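Local coordinates for protein glycine betaine/carnitine/choline ABC transporter (Staphylococcus aureus subsp. aureus Mu50, PDB 3O66) that probably captures glycine betaine, carnitine or choline as the substrate-binding part of an ABC uptake transporter, at residues A[132-137]-A[212-217]. Sequence-based numbering, arbitrary orientation.
Sequences TVSDLA and DDKQFF
The hydroxyl Ser134 OG donates to Asp213 OD2 over 2.6 Å, the shortest polar bond between the two segments. The backbone of the same serine adds a second, Ser134 N lying 3.0 Å from Asp213 OD1. This one is nearly straight, with an N-H...O angle of 168°. Both donors come in on the syn sides of their oxygens and within about 20° of the carboxylate plane, so the group is held in two places and its rotation is fixed. The hydroxyl can follow the amide because Ser134 OG stands beside its own backbone N, anti to the carbonyl carbon (chi1 -67°). Val133 N also comes near, 3.3 Å from Asp213 OD1. Thr132 crosses Asp213 at about a right angle and brings its CB to 3.3 Å from Asp213 OD1. The apolar share is small: Val133 CG2 rests 4.0 Å from Asp212 CA.

Each partner is shaped by its own segment. Thr132 OG1 accepts from Asp135 N at 3.1 Å, an ST motif, and Asp135 OD2 in turn accepts Thr132 N and Glu131 N; residues 134-136 form a short 3-10 segment. In 212-217 a type I turn from Asp212 to Gln215 carries Asp213, while the Asp212 carboxylate accepts Phe216 N and Phe217 N, one on each oxygen, with Tyr166 OH also bonded to OD1.

With 209 Å² buried in all, this surface contact joins two loops. That of 132-137 leads into strand 144-148, in one five-stranded sheet with 116-120 and 208-209; that of 212-217 runs from 208-209 to strand 222-227 of the other sheet, in keeping with the two-lobed substrate-binding protein fold. Tyr166 of helix 159-166 touches Val133, Ser134 and Asp213, and Val133 also packs on Phe118 of strand 116-120.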
loop_
_atom_site.group_PDB
_atom_site.type_symbol
_atom_site.label_atom_id
_atom_site.label_comp_id
_atom_site.label_asym_id
_atom_site.label_seq_id
_atom_site.Cartn_x
_atom_site.Cartn_y
_atom_site.Cartn_z
ATOM N N THR A 132 5.024 16.974 10.185
ATOM C CA THR A 132 4.538 15.858 10.999
ATOM C C THR A 132 3.113 16.119 11.438
ATOM O O THR A 132 2.601 17.246 11.353
ATOM C CB THR A 132 5.403 15.642 12.279
ATOM O OG1 THR A 132 5.150 16.701 13.219
ATOM C CG2 THR A 132 6.919 15.535 11.939
ATOM N N VAL A 133 2.454 15.070 11.902
ATOM C CA VAL A 133 1.091 15.203 12.405
ATOM C C VAL A 133 1.092 16.108 13.642
ATOM O O VAL A 133 0.206 16.966 13.799
ATOM C CB VAL A 133 0.484 13.825 12.709
ATOM C CG1 VAL A 133 -0.849 13.979 13.402
ATOM C CG2 VAL A 133 0.333 13.013 11.397
ATOM N N SER A 134 2.104 15.952 14.497
ATOM C CA SER A 134 2.233 16.872 15.647
ATOM C C SER A 134 2.314 18.372 15.238
ATOM O O SER A 134 1.858 19.227 15.971
ATOM C CB SER A 134 3.405 16.467 16.553
ATOM O OG SER A 134 3.141 15.217 17.200
ATOM N N ASP A 135 2.878 18.692 14.071
ATOM C CA ASP A 135 2.939 20.096 13.614
ATOM C C ASP A 135 1.550 20.747 13.511
ATOM O O ASP A 135 1.413 21.977 13.552
ATOM C CB ASP A 135 3.686 20.203 12.291
ATOM C CG ASP A 135 5.162 19.911 12.425
ATOM O OD1 ASP A 135 5.733 20.111 13.518
ATOM O OD2 ASP A 135 5.772 19.485 11.424
ATOM N N LEU A 136 0.506 19.932 13.413
ATOM C CA LEU A 136 -0.861 20.452 13.395
ATOM C C LEU A 136 -1.344 21.003 14.745
ATOM O O LEU A 136 -2.303 21.787 14.773
ATOM C CB LEU A 136 -1.839 19.367 12.944
ATOM C CG LEU A 136 -1.688 18.844 11.519
ATOM C CD1 LEU A 136 -2.518 17.575 11.333
ATOM C CD2 LEU A 136 -2.094 19.906 10.504
ATOM N N ALA A 137 -0.703 20.591 15.846
ATOM C CA ALA A 137 -1.214 20.863 17.202
ATOM C C ALA A 137 -1.661 22.308 17.438
ATOM O O ALA A 137 -2.763 22.529 17.946
ATOM C CB ALA A 137 -0.222 20.447 18.269
ATOM N N ASP A 212 3.594 10.437 10.542
ATOM C CA ASP A 212 2.926 9.969 11.785
ATOM C C ASP A 212 4.029 9.772 12.850
ATOM O O ASP A 212 4.496 8.649 13.114
ATOM C CB ASP A 212 2.172 8.675 11.448
ATOM C CG ASP A 212 1.470 8.017 12.641
ATOM O OD1 ASP A 212 1.219 8.626 13.729
ATOM O OD2 ASP A 212 1.139 6.823 12.450
ATOM N N ASP A 213 4.440 10.884 13.453
ATOM C CA ASP A 213 5.605 10.905 14.342
ATOM C C ASP A 213 5.403 10.121 15.641
ATOM O O ASP A 213 6.382 9.701 16.260
ATOM C CB ASP A 213 6.002 12.348 14.674
ATOM C CG ASP A 213 4.836 13.148 15.259
ATOM O OD1 ASP A 213 3.975 13.606 14.472
ATOM O OD2 ASP A 213 4.775 13.300 16.511
ATOM N N LYS A 214 4.147 9.925 16.050
ATOM C CA LYS A 214 3.842 9.133 17.247
ATOM C C LYS A 214 3.475 7.666 16.949
ATOM O O LYS A 214 3.175 6.903 17.868
ATOM C CB LYS A 214 2.738 9.808 18.082
ATOM C CG LYS A 214 3.201 11.103 18.748
ATOM C CD LYS A 214 2.165 11.629 19.714
ATOM C CE LYS A 214 2.727 12.781 20.529
ATOM N NZ LYS A 214 2.457 12.525 21.985
ATOM N N GLN A 215 3.523 7.274 15.667
ATOM C CA GLN A 215 3.149 5.914 15.236
ATOM C C GLN A 215 1.787 5.484 15.786
ATOM O O GLN A 215 1.644 4.373 16.348
ATOM C CB GLN A 215 4.225 4.866 15.599
ATOM C CG GLN A 215 5.599 5.174 15.043
ATOM C CD GLN A 215 6.684 4.192 15.499
ATOM O OE1 GLN A 215 6.625 3.608 16.602
ATOM N NE2 GLN A 215 7.691 4.020 14.652
ATOM N N PHE A 216 0.807 6.370 15.660
ATOM C CA PHE A 216 -0.560 6.051 16.010
ATOM C C PHE A 216 -1.052 4.918 15.122
ATOM O O PHE A 216 -1.779 4.057 15.592
ATOM C CB PHE A 216 -1.462 7.276 15.845
ATOM C CG PHE A 216 -2.919 6.979 16.051
ATOM C CD1 PHE A 216 -3.420 6.730 17.325
ATOM C CD2 PHE A 216 -3.781 6.921 14.968
ATOM C CE1 PHE A 216 -4.780 6.425 17.523
ATOM C CE2 PHE A 216 -5.131 6.630 15.147
ATOM C CZ PHE A 216 -5.637 6.379 16.436
ATOM N N PHE A 217 -0.657 4.934 13.841
ATOM C CA PHE A 217 -0.983 3.838 12.944
ATOM C C PHE A 217 0.123 2.806 12.868
ATOM O O PHE A 217 1.321 3.153 12.923
ATOM C CB PHE A 217 -1.263 4.331 11.527
ATOM C CG PHE A 217 -2.391 5.335 11.427
ATOM C CD1 PHE A 217 -3.717 4.942 11.632
ATOM C CD2 PHE A 217 -2.128 6.661 11.059
ATOM C CE1 PHE A 217 -4.774 5.879 11.504
ATOM C CE2 PHE A 217 -3.172 7.605 10.953
ATOM C CZ PHE A 217 -4.490 7.200 11.168
#